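Local coordinates for protein 4-hydroxy-3-methylbut-2-enyl diphosphate reductase (Aquifex aeolicus, PDB 3DNF) that catalyses the reductive conversion of HMBPP into isopentenyl and dimethylallyl diphosphates, the terminal step of the non-mevalonate route to isoprenoid precursors, using an iron-sulfur cluster, at residues B[210-216]-B[255-261]; B[150-154]-B[178-183]; B[61-66]-B[84-89]. All blocks are in the same frame, centred on the assembly; numbering follows the deposited sequence.

Contact 1 (B[210-216]-B[255-261])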
ATOM      1  N   VAL B 210      17.610 -26.129 -21.360  1.00 31.04           N
ATOM      2  CA  VAL B 210      18.969 -26.696 -21.382  1.00 30.67           C
ATOM      3  C   VAL B 210      19.004 -28.034 -20.628  1.00 30.63           C
ATOM      4  O   VAL B 210      18.100 -28.338 -19.847  1.00 30.52           O
ATOM      5  CB  VAL B 210      20.055 -25.730 -20.765  1.00 30.77           C
ATOM      6  CG1 VAL B 210      20.177 -24.417 -21.549  1.00 30.69           C
ATOM      7  CG2 VAL B 210      19.791 -25.453 -19.277  1.00 29.81           C
ATOM      8  N   ASP B 211      20.051 -28.824 -20.856  1.00 30.63           N
ATOM      9  CA  ASP B 211      20.216 -30.099 -20.156  1.00 30.62           C
ATOM     10  C   ASP B 211      20.707 -29.947 -18.718  1.00 30.68           C
ATOM     11  O   ASP B 211      20.161 -30.566 -17.803  1.00 30.96           O
ATOM     12  CB  ASP B 211      21.131 -31.034 -20.944  1.00 30.83           C
ATOM     13  CG  ASP B 211      20.431 -31.559 -22.217  1.00 30.88           C
ATOM     14  OD1 ASP B 211      19.205 -32.141 -21.991  1.00 30.70           O
ATOM     15  OD2 ASP B 211      21.094 -31.384 -23.447  1.00 32.30           O
ATOM     16  N   VAL B 212      21.733 -29.124 -18.520  1.00 30.61           N
ATOM     17  CA  VAL B 212      22.276 -28.881 -17.185  1.00 30.35           C
ATOM     18  C   VAL B 212      22.325 -27.391 -16.931  1.00 30.05           C
ATOM     19  O   VAL B 212      22.645 -26.614 -17.831  1.00 29.98           O
ATOM     20  CB  VAL B 212      23.697 -29.501 -16.994  1.00 30.78           C
ATOM     21  CG1 VAL B 212      24.564 -29.293 -18.234  1.00 32.06           C
ATOM     22  CG2 VAL B 212      24.406 -28.928 -15.756  1.00 30.39           C
ATOM     23  N   MET B 213      21.974 -27.023 -15.701  1.00 29.55           N
ATOM     24  CA  MET B 213      22.084 -25.660 -15.207  1.00 29.76           C
ATOM     25  C   MET B 213      23.216 -25.564 -14.191  1.00 29.29           C
ATOM     26  O   MET B 213      23.273 -26.343 -13.237  1.00 28.56           O
ATOM     27  CB  MET B 213      20.754 -25.227 -14.576  1.00 29.84           C
ATOM     28  CG  MET B 213      19.753 -24.634 -15.558  1.00 30.46           C
ATOM     29  SD  MET B 213      20.395 -23.160 -16.418  1.00 32.68           S
ATOM     30  CE  MET B 213      20.466 -21.906 -15.134  1.00 31.40           C
ATOM     31  N   ILE B 214      24.122 -24.612 -14.415  1.00 29.71           N
ATOM     32  CA  ILE B 214      25.179 -24.262 -13.457  1.00 29.83           C
ATOM     33  C   ILE B 214      24.908 -22.893 -12.836  1.00 29.54           C
ATOM     34  O   ILE B 214      24.763 -21.901 -13.550  1.00 29.65           O
ATOM     35  CB  ILE B 214      26.596 -24.249 -14.116  1.00 29.75           C
ATOM     36  CG1 ILE B 214      26.896 -25.571 -14.844  1.00 29.39           C
ATOM     37  CG2 ILE B 214      27.685 -23.893 -13.080  1.00 29.79           C
ATOM     38  CD1 ILE B 214      26.822 -26.852 -13.976  1.00 28.12           C
ATOM     39  N   ILE B 215      24.836 -22.856 -11.507  1.00 29.46           N
ATOM     40  CA  ILE B 215      24.625 -21.621 -10.750  1.00 29.50           C
ATOM     41  C   ILE B 215      25.888 -21.325  -9.936  1.00 29.92           C
ATOM     42  O   ILE B 215      26.307 -22.135  -9.094  1.00 30.21           O
ATOM     43  CB  ILE B 215      23.360 -21.709  -9.826  1.00 29.69           C
ATOM     44  CG1 ILE B 215      22.066 -21.971 -10.639  1.00 29.02           C
ATOM     45  CG2 ILE B 215      23.252 -20.491  -8.904  1.00 29.49           C
ATOM     46  CD1 ILE B 215      21.730 -20.940 -11.723  1.00 30.95           C
ATOM     47  N   ILE B 216      26.511 -20.181 -10.211  1.00 30.27           N
ATOM     48  CA  ILE B 216      27.777 -19.827  -9.573  1.00 30.00           C
ATOM     49  C   ILE B 216      27.559 -18.778  -8.464  1.00 30.73           C
ATOM     50  O   ILE B 216      26.733 -17.871  -8.600  1.00 30.14           O
ATOM     51  CB  ILE B 216      28.819 -19.316 -10.610  1.00 30.31           C
ATOM     52  CG1 ILE B 216      28.960 -20.289 -11.774  1.00 30.07           C
ATOM     53  CG2 ILE B 216      30.192 -19.103  -9.944  1.00 29.49           C
ATOM     54  CD1 ILE B 216      29.485 -19.629 -13.037  1.00 31.08           C
ATOM     55  N   VAL B 255      25.444 -34.283 -22.994  1.00 39.00           N
ATOM     56  CA  VAL B 255      24.746 -32.995 -22.926  1.00 39.00           C
ATOM     57  C   VAL B 255      24.849 -32.255 -24.267  1.00 38.89           C
ATOM     58  O   VAL B 255      25.854 -32.376 -24.972  1.00 38.92           O
ATOM     59  CB  VAL B 255      25.312 -32.118 -21.775  1.00 38.95           C
ATOM     60  CG1 VAL B 255      24.653 -30.748 -21.738  1.00 39.34           C
ATOM     61  CG2 VAL B 255      25.132 -32.818 -20.436  1.00 39.21           C
ATOM     62  N   LYS B 256      23.807 -31.501 -24.614  1.00 38.64           N
ATOM     63  CA  LYS B 256      23.813 -30.677 -25.821  1.00 38.39           C
ATOM     64  C   LYS B 256      23.861 -29.192 -25.470  1.00 37.94           C
ATOM     65  O   LYS B 256      24.698 -28.454 -25.992  1.00 38.10           O
ATOM     66  CB  LYS B 256      22.592 -30.969 -26.689  1.00 38.48           C
ATOM     67  CG  LYS B 256      22.693 -30.415 -28.103  1.00 39.44           C
ATOM     68  CD  LYS B 256      21.349 -30.460 -28.820  1.00 40.54           C
ATOM     69  CE  LYS B 256      20.499 -29.245 -28.450  1.00 40.29           C
ATOM     70  NZ  LYS B 256      19.166 -29.310 -29.103  1.00 41.12           N
ATOM     71  N   ARG B 257      22.955 -28.759 -24.596  1.00 37.56           N
ATOM     72  CA  ARG B 257      22.947 -27.374 -24.119  1.00 36.89           C
ATOM     73  C   ARG B 257      23.257 -27.279 -22.622  1.00 36.27           C
ATOM     74  O   ARG B 257      22.650 -27.983 -21.807  1.00 36.05           O
ATOM     75  CB  ARG B 257      21.601 -26.700 -24.388  1.00 37.06           C
ATOM     76  CG  ARG B 257      21.219 -26.532 -25.844  1.00 38.09           C
ATOM     77  CD  ARG B 257      19.728 -26.242 -25.940  1.00 39.62           C
ATOM     78  NE  ARG B 257      18.973 -27.051 -24.979  1.00 40.64           N
ATOM     79  CZ  ARG B 257      18.139 -28.041 -25.290  1.00 40.77           C
ATOM     80  NH1 ARG B 257      17.908 -28.364 -26.557  1.00 41.82           N
ATOM     81  NH2 ARG B 257      17.517 -28.706 -24.322  1.00 40.61           N
ATOM     82  N   VAL B 258      24.208 -26.407 -22.280  1.00 35.63           N
ATOM     83  CA  VAL B 258      24.519 -26.070 -20.883  1.00 34.85           C
ATOM     84  C   VAL B 258      24.129 -24.625 -20.584  1.00 34.44           C
ATOM     85  O   VAL B 258      24.481 -23.712 -21.335  1.00 34.27           O
ATOM     86  CB  VAL B 258      26.027 -26.233 -20.556  1.00 35.01           C
ATOM     87  CG1 VAL B 258      26.296 -25.963 -19.060  1.00 34.15           C
ATOM     88  CG2 VAL B 258      26.529 -27.615 -20.969  1.00 34.50           C
ATOM     89  N   GLY B 259      23.405 -24.428 -19.484  1.00 33.92           N
ATOM     90  CA  GLY B 259      23.108 -23.088 -18.986  1.00 33.05           C
ATOM     91  C   GLY B 259      23.967 -22.679 -17.796  1.00 32.95           C
ATOM     92  O   GLY B 259      24.232 -23.485 -16.898  1.00 32.46           O
ATOM     93  N   ILE B 260      24.419 -21.427 -17.801  1.00 32.18           N
ATOM     94  CA  ILE B 260      25.187 -20.871 -16.684  1.00 32.47           C
ATOM     95  C   ILE B 260      24.572 -19.566 -16.207  1.00 31.99           C
ATOM     96  O   ILE B 260      24.294 -18.649 -17.003  1.00 31.65           O
ATOM     97  CB  ILE B 260      26.672 -20.580 -17.048  1.00 32.05           C
ATOM     98  CG1 ILE B 260      27.391 -21.843 -17.534  1.00 33.15           C
ATOM     99  CG2 ILE B 260      27.414 -19.968 -15.856  1.00 32.84           C
ATOM    100  CD1 ILE B 260      28.803 -21.574 -18.055  1.00 33.17           C
ATOM    101  N   SER B 261      24.364 -19.475 -14.901  1.00 31.59           N
ATOM    102  CA  SER B 261      24.142 -18.174 -14.297  1.00 31.13           C
ATOM    103  C   SER B 261      24.973 -18.014 -13.047  1.00 30.49           C
ATOM    104  O   SER B 261      25.704 -18.922 -12.649  1.00 30.82           O
ATOM    105  CB  SER B 261      22.671 -17.927 -14.008  1.00 31.39           C
ATOM    106  OG  SER B 261      22.465 -16.538 -13.816  1.00 32.55           O
TER

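Contact 2 (B[150-154]-B[178-183])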
ATOM      1  N   ILE B 150       5.967   0.014  12.076  1.00 34.20           N
ATOM      2  CA  ILE B 150       5.142   1.076  11.479  1.00 33.58           C
ATOM      3  C   ILE B 150       4.406   2.005  12.465  1.00 33.55           C
ATOM      4  O   ILE B 150       3.955   3.086  12.079  1.00 32.86           O
ATOM      5  CB  ILE B 150       4.146   0.541  10.421  1.00 34.16           C
ATOM      6  CG1 ILE B 150       3.030  -0.270  11.080  1.00 34.12           C
ATOM      7  CG2 ILE B 150       4.871  -0.270   9.379  1.00 33.60           C
ATOM      8  CD1 ILE B 150       1.904  -0.602  10.103  1.00 34.99           C
ATOM      9  N   GLY B 151       4.281   1.573  13.726  1.00 33.07           N
ATOM     10  CA  GLY B 151       3.619   2.354  14.782  1.00 33.93           C
ATOM     11  C   GLY B 151       3.836   3.861  14.753  1.00 34.43           C
ATOM     12  O   GLY B 151       2.881   4.631  14.779  1.00 35.31           O
ATOM     13  N   GLU B 152       5.097   4.288  14.711  1.00 35.04           N
ATOM     14  CA  GLU B 152       5.415   5.713  14.743  1.00 34.63           C
ATOM     15  C   GLU B 152       4.901   6.472  13.495  1.00 34.06           C
ATOM     16  O   GLU B 152       4.448   7.609  13.606  1.00 34.08           O
ATOM     17  CB  GLU B 152       6.917   5.916  14.943  1.00 35.53           C
ATOM     18  CG  GLU B 152       7.364   7.363  15.116  1.00 38.30           C
ATOM     19  CD  GLU B 152       7.049   7.927  16.494  1.00 41.62           C
ATOM     20  OE1 GLU B 152       6.616   7.160  17.390  1.00 41.73           O
ATOM     21  OE2 GLU B 152       7.225   9.154  16.671  1.00 41.88           O
ATOM     22  N   ALA B 153       4.958   5.841  12.319  1.00 32.94           N
ATOM     23  CA  ALA B 153       4.434   6.454  11.117  1.00 32.79           C
ATOM     24  C   ALA B 153       2.912   6.657  11.189  1.00 33.11           C
ATOM     25  O   ALA B 153       2.395   7.608  10.607  1.00 32.97           O
ATOM     26  CB  ALA B 153       4.855   5.628   9.811  1.00 32.57           C
ATOM     27  N   LEU B 154       2.215   5.788  11.927  1.00 32.73           N
ATOM     28  CA  LEU B 154       0.750   5.885  12.050  1.00 34.72           C
ATOM     29  C   LEU B 154       0.283   7.107  12.851  1.00 34.71           C
ATOM     30  O   LEU B 154      -0.903   7.449  12.843  1.00 37.12           O
ATOM     31  CB  LEU B 154       0.163   4.591  12.615  1.00 34.39           C
ATOM     32  CG  LEU B 154       0.517   3.284  11.881  1.00 36.05           C
ATOM     33  CD1 LEU B 154      -0.380   2.151  12.388  1.00 35.60           C
ATOM     34  CD2 LEU B 154       0.456   3.398  10.322  1.00 36.34           C
ATOM     35  N   GLU B 178      -0.768  -1.647   4.465  1.00 30.39           N
ATOM     36  CA  GLU B 178      -1.121  -1.474   5.860  1.00 30.18           C
ATOM     37  C   GLU B 178      -1.122  -0.007   6.274  1.00 29.26           C
ATOM     38  O   GLU B 178      -2.113   0.491   6.824  1.00 28.32           O
ATOM     39  CB  GLU B 178      -0.205  -2.318   6.760  1.00 30.93           C
ATOM     40  CG  GLU B 178      -0.681  -2.377   8.226  1.00 33.29           C
ATOM     41  CD  GLU B 178      -2.069  -3.004   8.438  1.00 37.60           C
ATOM     42  OE1 GLU B 178      -2.504  -3.876   7.650  1.00 39.00           O
ATOM     43  OE2 GLU B 178      -2.731  -2.612   9.421  1.00 37.26           O
ATOM     44  N   ILE B 179      -0.035   0.709   5.992  1.00 29.08           N
ATOM     45  CA  ILE B 179       0.014   2.143   6.333  1.00 29.92           C
ATOM     46  C   ILE B 179      -1.161   2.920   5.695  1.00 29.11           C
ATOM     47  O   ILE B 179      -1.784   3.746   6.359  1.00 29.13           O
ATOM     48  CB  ILE B 179       1.395   2.767   6.016  1.00 28.74           C
ATOM     49  CG1 ILE B 179       2.463   2.172   6.953  1.00 30.27           C
ATOM     50  CG2 ILE B 179       1.411   4.310   6.145  1.00 29.27           C
ATOM     51  CD1 ILE B 179       3.868   2.589   6.607  1.00 31.66           C
ATOM     52  N   ALA B 180      -1.478   2.611   4.439  1.00 29.04           N
ATOM     53  CA  ALA B 180      -2.585   3.259   3.714  1.00 29.57           C
ATOM     54  C   ALA B 180      -3.953   3.124   4.418  1.00 30.49           C
ATOM     55  O   ALA B 180      -4.839   3.981   4.280  1.00 30.69           O
ATOM     56  CB  ALA B 180      -2.669   2.715   2.320  1.00 29.60           C
ATOM     57  N   LEU B 181      -4.127   2.024   5.152  1.00 29.90           N
ATOM     58  CA  LEU B 181      -5.392   1.804   5.869  1.00 30.39           C
ATOM     59  C   LEU B 181      -5.509   2.694   7.087  1.00 31.25           C
ATOM     60  O   LEU B 181      -6.612   2.967   7.563  1.00 30.92           O
ATOM     61  CB  LEU B 181      -5.508   0.333   6.297  1.00 30.18           C
ATOM     62  CG  LEU B 181      -5.701  -0.686   5.160  1.00 28.29           C
ATOM     63  CD1 LEU B 181      -6.019  -2.062   5.770  1.00 29.14           C
ATOM     64  CD2 LEU B 181      -6.808  -0.251   4.218  1.00 27.79           C
ATOM     65  N   TRP B 182      -4.362   3.107   7.622  1.00 33.23           N
ATOM     66  CA  TRP B 182      -4.331   3.817   8.906  1.00 35.31           C
ATOM     67  C   TRP B 182      -4.105   5.326   8.810  1.00 36.07           C
ATOM     68  O   TRP B 182      -4.453   6.069   9.736  1.00 37.83           O
ATOM     69  CB  TRP B 182      -3.278   3.195   9.820  1.00 37.45           C
ATOM     70  CG  TRP B 182      -3.681   1.861  10.345  1.00 39.50           C
ATOM     71  CD1 TRP B 182      -3.397   0.640   9.808  1.00 41.98           C
ATOM     72  CD2 TRP B 182      -4.450   1.615  11.525  1.00 42.12           C
ATOM     73  NE1 TRP B 182      -3.940  -0.356  10.584  1.00 42.63           N
ATOM     74  CE2 TRP B 182      -4.600   0.215  11.642  1.00 43.16           C
ATOM     75  CE3 TRP B 182      -5.036   2.445  12.496  1.00 43.02           C
ATOM     76  CZ2 TRP B 182      -5.300  -0.378  12.698  1.00 42.53           C
ATOM     77  CZ3 TRP B 182      -5.751   1.858  13.541  1.00 42.49           C
ATOM     78  CH2 TRP B 182      -5.877   0.458  13.633  1.00 42.79           C
ATOM     79  N   VAL B 183      -3.517   5.797   7.715  1.00 35.07           N
ATOM     80  CA  VAL B 183      -3.230   7.230   7.609  1.00 35.28           C
ATOM     81  C   VAL B 183      -3.958   7.900   6.444  1.00 35.23           C
ATOM     82  O   VAL B 183      -4.313   7.243   5.461  1.00 36.49           O
ATOM     83  CB  VAL B 183      -1.697   7.598   7.621  1.00 35.04           C
ATOM     84  CG1 VAL B 183      -0.877   6.813   8.706  1.00 34.02           C
ATOM     85  CG2 VAL B 183      -1.095   7.451   6.270  1.00 35.18           C
TER
HETATM   86  O   HOH W   1      -3.118   6.097  12.426  1.00 37.51           O

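Contact 3 (B[61-66]-B[84-89])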
ATOM      1  N   GLU B  61      41.021   3.840   9.047  1.00 31.35           N
ATOM      2  CA  GLU B  61      41.154   5.218   8.620  1.00 31.98           C
ATOM      3  C   GLU B  61      42.626   5.405   8.191  1.00 31.87           C
ATOM      4  O   GLU B  61      43.273   6.431   8.449  1.00 32.24           O
ATOM      5  CB  GLU B  61      40.693   6.121   9.781  1.00 32.62           C
ATOM      6  CG  GLU B  61      40.630   7.617   9.525  1.00 33.67           C
ATOM      7  CD  GLU B  61      39.643   8.079   8.463  1.00 32.95           C
ATOM      8  OE1 GLU B  61      38.532   7.547   8.252  1.00 35.05           O
ATOM      9  OE2 GLU B  61      39.997   9.058   7.783  1.00 35.24           O
ATOM     10  N   GLU B  62      43.169   4.401   7.497  1.00 30.73           N
ATOM     11  CA  GLU B  62      44.596   4.415   7.179  1.00 32.58           C
ATOM     12  C   GLU B  62      44.990   5.313   5.997  1.00 32.62           C
ATOM     13  O   GLU B  62      46.164   5.638   5.860  1.00 32.62           O
ATOM     14  CB  GLU B  62      45.135   2.994   6.929  1.00 33.45           C
ATOM     15  CG  GLU B  62      44.582   2.322   5.672  1.00 33.68           C
ATOM     16  CD  GLU B  62      43.314   1.498   5.903  1.00 34.18           C
ATOM     17  OE1 GLU B  62      42.404   1.935   6.650  1.00 32.99           O
ATOM     18  OE2 GLU B  62      43.247   0.402   5.320  1.00 34.94           O
ATOM     19  N   PHE B  63      44.040   5.666   5.129  1.00 32.19           N
ATOM     20  CA  PHE B  63      44.313   6.559   3.978  1.00 32.47           C
ATOM     21  C   PHE B  63      44.715   7.955   4.440  1.00 33.32           C
ATOM     22  O   PHE B  63      44.285   8.428   5.500  1.00 32.67           O
ATOM     23  CB  PHE B  63      43.124   6.588   2.994  1.00 32.51           C
ATOM     24  CG  PHE B  63      41.771   6.391   3.673  1.00 33.07           C
ATOM     25  CD1 PHE B  63      41.196   7.439   4.382  1.00 33.63           C
ATOM     26  CD2 PHE B  63      41.097   5.172   3.615  1.00 36.41           C
ATOM     27  CE1 PHE B  63      39.973   7.306   5.031  1.00 34.75           C
ATOM     28  CE2 PHE B  63      39.839   5.026   4.259  1.00 34.07           C
ATOM     29  CZ  PHE B  63      39.300   6.102   4.974  1.00 34.37           C
ATOM     30  N   LYS B  64      45.576   8.589   3.655  1.00 33.63           N
ATOM     31  CA  LYS B  64      46.157   9.869   4.018  1.00 33.83           C
ATOM     32  C   LYS B  64      45.912  10.921   2.948  1.00 33.64           C
ATOM     33  O   LYS B  64      45.531  10.610   1.828  1.00 32.48           O
ATOM     34  CB  LYS B  64      47.659   9.719   4.303  1.00 34.11           C
ATOM     35  CG  LYS B  64      48.532   9.562   3.072  1.00 34.69           C
ATOM     36  CD  LYS B  64      49.829   8.887   3.486  1.00 41.62           C
ATOM     37  CE  LYS B  64      51.090   9.364   2.773  1.00 42.43           C
ATOM     38  NZ  LYS B  64      51.127   9.645   1.321  1.00 42.74           N
ATOM     39  N   GLU B  65      46.183  12.178   3.287  1.00 33.12           N
ATOM     40  CA  GLU B  65      45.981  13.268   2.335  1.00 33.31           C
ATOM     41  C   GLU B  65      46.570  12.853   0.983  1.00 30.74           C
ATOM     42  O   GLU B  65      47.711  12.365   0.897  1.00 31.19           O
ATOM     43  CB  GLU B  65      46.660  14.548   2.819  1.00 33.54           C
ATOM     44  CG  GLU B  65      46.425  15.741   1.915  1.00 35.41           C
ATOM     45  CD  GLU B  65      47.230  16.967   2.327  1.00 36.83           C
ATOM     46  OE1 GLU B  65      48.346  16.823   2.868  1.00 42.48           O
ATOM     47  OE2 GLU B  65      46.739  18.081   2.084  1.00 41.04           O
ATOM     48  N   GLY B  66      45.796  13.081  -0.060  1.00 29.66           N
ATOM     49  CA  GLY B  66      46.279  12.800  -1.418  1.00 29.57           C
ATOM     50  C   GLY B  66      45.948  11.422  -1.911  1.00 30.81           C
ATOM     51  O   GLY B  66      46.073  11.157  -3.125  1.00 31.22           O
ATOM     52  N   LEU B  84      35.524  12.988   4.469  1.00 27.74           N
ATOM     53  CA  LEU B  84      36.578  12.428   3.631  1.00 28.07           C
ATOM     54  C   LEU B  84      37.238  13.495   2.748  1.00 28.30           C
ATOM     55  O   LEU B  84      38.490  13.531   2.657  1.00 29.28           O
ATOM     56  CB  LEU B  84      36.075  11.230   2.819  1.00 28.02           C
ATOM     57  CG  LEU B  84      35.762  10.032   3.770  1.00 28.44           C
ATOM     58  CD1 LEU B  84      34.869   9.106   3.020  1.00 30.79           C
ATOM     59  CD2 LEU B  84      36.950   9.349   4.414  1.00 30.29           C
ATOM     60  N   ARG B  85      36.410  14.318   2.106  1.00 28.49           N
ATOM     61  CA  ARG B  85      36.905  15.473   1.301  1.00 29.22           C
ATOM     62  C   ARG B  85      37.757  16.412   2.137  1.00 29.59           C
ATOM     63  O   ARG B  85      38.828  16.859   1.697  1.00 28.86           O
ATOM     64  CB  ARG B  85      35.726  16.232   0.670  1.00 30.27           C
ATOM     65  CG  ARG B  85      34.990  15.414  -0.402  1.00 31.26           C
ATOM     66  CD  ARG B  85      33.896  16.248  -1.127  1.00 31.16           C
ATOM     67  NE  ARG B  85      33.002  15.373  -1.896  1.00 36.57           N
ATOM     68  CZ  ARG B  85      33.316  14.769  -3.043  1.00 38.91           C
ATOM     69  NH1 ARG B  85      34.518  14.913  -3.586  1.00 41.88           N
ATOM     70  NH2 ARG B  85      32.438  13.996  -3.658  1.00 41.38           N
ATOM     71  N   LYS B  86      37.309  16.719   3.346  1.00 29.27           N
ATOM     72  CA  LYS B  86      38.035  17.650   4.218  1.00 30.07           C
ATOM     73  C   LYS B  86      39.396  17.117   4.664  1.00 30.49           C
ATOM     74  O   LYS B  86      40.277  17.885   5.002  1.00 30.42           O
ATOM     75  CB  LYS B  86      37.183  18.015   5.436  1.00 29.96           C
ATOM     76  CG  LYS B  86      36.063  18.970   5.108  1.00 34.00           C
ATOM     77  CD  LYS B  86      35.636  19.699   6.371  1.00 39.10           C
ATOM     78  CE  LYS B  86      34.631  18.884   7.146  1.00 41.15           C
ATOM     79  NZ  LYS B  86      34.434  19.607   8.446  1.00 40.87           N
ATOM     80  N   LYS B  87      39.578  15.797   4.610  1.00 31.03           N
ATOM     81  CA  LYS B  87      40.846  15.149   4.969  1.00 31.29           C
ATOM     82  C   LYS B  87      41.842  15.203   3.785  1.00 31.01           C
ATOM     83  O   LYS B  87      42.989  14.731   3.867  1.00 31.62           O
ATOM     84  CB  LYS B  87      40.589  13.700   5.421  1.00 32.69           C
ATOM     85  CG  LYS B  87      41.794  13.047   6.058  1.00 32.41           C
ATOM     86  CD  LYS B  87      41.574  11.582   6.311  1.00 34.10           C
ATOM     87  CE  LYS B  87      42.799  10.979   6.979  1.00 31.97           C
ATOM     88  NZ  LYS B  87      42.543   9.547   7.371  1.00 28.17           N
ATOM     89  N   GLY B  88      41.383  15.775   2.681  1.00 30.55           N
ATOM     90  CA  GLY B  88      42.256  16.021   1.529  1.00 30.31           C
ATOM     91  C   GLY B  88      42.372  14.787   0.664  1.00 29.93           C
ATOM     92  O   GLY B  88      43.376  14.585  -0.020  1.00 30.80           O
ATOM     93  N   LEU B  89      41.337  13.955   0.678  1.00 29.58           N
ATOM     94  CA  LEU B  89      41.325  12.762  -0.120  1.00 30.12           C
ATOM     95  C   LEU B  89      40.655  13.035  -1.464  1.00 30.75           C
ATOM     96  O   LEU B  89      39.710  13.838  -1.531  1.00 30.57           O
ATOM     97  CB  LEU B  89      40.575  11.671   0.646  1.00 29.25           C
ATOM     98  CG  LEU B  89      41.083  11.259   2.028  1.00 32.30           C
ATOM     99  CD1 LEU B  89      40.028  10.385   2.738  1.00 32.80           C
ATOM    100  CD2 LEU B  89      42.406  10.532   1.890  1.00 36.26           C
TER

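Contact 1 (B[210-216]-B[255-261])
Two parallel β-strands, 212-216 and 257-261, pair through alternating backbone bonds, Gly259 N to Val212 O (2.8 Å), Ile214 N to Gly259 O, Ser261 N to Ile214 O and Ile216 N to Ser261 O (2.9 Å). One residue ahead of strand 212-216, Asp211 N donates to Arg257 O, and the Asp211 carboxylate reaches the backbone of segment 255-261: OD2 takes Lys256 N at 3.0 Å on its anti side and, weakly, Arg257 N at 3.4 Å. With an alanine here the carboxylate is gone, and Lys256 N would probably lose its acceptor, as would Arg257 N its weaker one, leaving the start of strand 257-261 less firmly held. The strands are the central pair of a four-stranded parallel sheet, flanked by 3-6 and 238-241. On the face covered by helix 268-281, Val212 and Val258 lie side by side, CG1 to CG2 3.8 Å, and Ile216 CD1 reaches across to Ile260 CG2 at 3.5 Å. On the face toward helix 222-234, the bend at chi2 (-59°) brings SD of Met213 to 3.7 Å from the CA of Gly259, while Ile215 CD1 meets Ser261 CB at 3.9 Å.

Contact 2 (B[150-154]-B[178-183])
Leu154 and Trp182 meet obliquely, one methyl of the leucine lying over a face of the indole. CD1 of Leu154 stands 4.2 Å from the centroid of the five-membered ring of Trp182, 23° off the ring normal, a CH-pi contact displaced toward the rim. Its second methyl, CD2, turns to the root of the same side chain, 3.8 Å from Trp182 CB, and also touches CG1 of Val183, whose side chain crosses that of Leu154 at about a right angle. The rotation of the indole is further fixed within the helix: Trp182 NE1 gives a bond of 2.8 Å to Glu178 OE2; the acceptor lies near the ring plane, and OE2 is met on its anti side, 31° out of the carboxylate plane. The other oxygen, OE1, forms a salt bridge with Lys173 of the second subunit.

Ile150 works at the other end of the contact. With CG1 placed between its backbone N and carbonyl carbon (chi1 70°), the Ile150 side chain crosses that of Glu178 at nearly a right angle, its CD1 meeting Glu178 CG at 3.7 Å. The Ile150 and Ile179 side chains run past each other in opposite directions, CG2 of Ile150 4.1 Å from CD1 of Ile179. No direct hydrogen bond joins the segments, although a water sits between Leu154 O and Trp182 O.

The loop 150-154 and the end of helix 169-182 thus pack over one sheet: Ile150 rests on strand 141-144, Ala153 on 115-119, and Ile179 and Val183 on 158-163, while Ala180 and Leu181 pack against Val176 and Phe172 of the second subunit.

Contact 3 (B[61-66]-B[84-89])
The Phe63 ring is met by Leu84, Leu89 and Lys87, all approaching obliquely, while CA of Glu61 from its own segment lies over one face, offset toward the rim. The two leucines cross the phenylalanine side chain at about right angles and divide its CD1-CE1 side: Leu89 CD1 is 3.6 Å from Phe63 CD1, and Leu84 CD2 is 3.7 Å from Phe63 CE1. The other methyl of Leu89, CD2, is pressed against Lys64 O at 3.1 Å, a tight fit.

The second flat group, the Glu61 carboxylate, receives Lys87 from the opposite direction. The lysine chain is extended throughout, with CG anti to the backbone N (chi1 -169°), and this carries NZ from the helix end to the loop. There it forms a salt bridge with Glu61 OE2 at 2.6 Å, met on the anti side and 23° out of the carboxylate plane, and donates to Phe63 O at 2.8 Å, nearly along the C=O axis. Two oxygens of the loop thus grip one ammonium group.

Beyond Lys87, Gly88 closes the helix in a Schellman motif, and its carbonyl accepts Gly66 N at 2.8 Å, with the donor above the carbonyl plane. The loop between strands 55-57 and 68-71 is in this way tied to the end of helix 78-86; Phe63 and Leu89 both pack on Val69 of strand 68-71, and Leu84 touches Val91 of strand 90-93.

Overall arrangement
From the N terminus the chain makes contact 3 first, where 61-66 and 84-89 close a loop of 17 residues containing strand 68-71 and most of helix 78-86. Contact 2 follows, bridging 23 residues that include strand 158-163 and most of helix 169-182. Contact 1 comes last and spans the longest interval, 38 residues with helix 222-234 and strand 238-241. The three loops run in series, neither nested nor crossed, and their centres are 43 to 47 Å apart. Each lies in or beside a different four-stranded parallel sheet of this trilobal protein: contacts 3 and 2 join loops to helix ends, contact 1 joins strands.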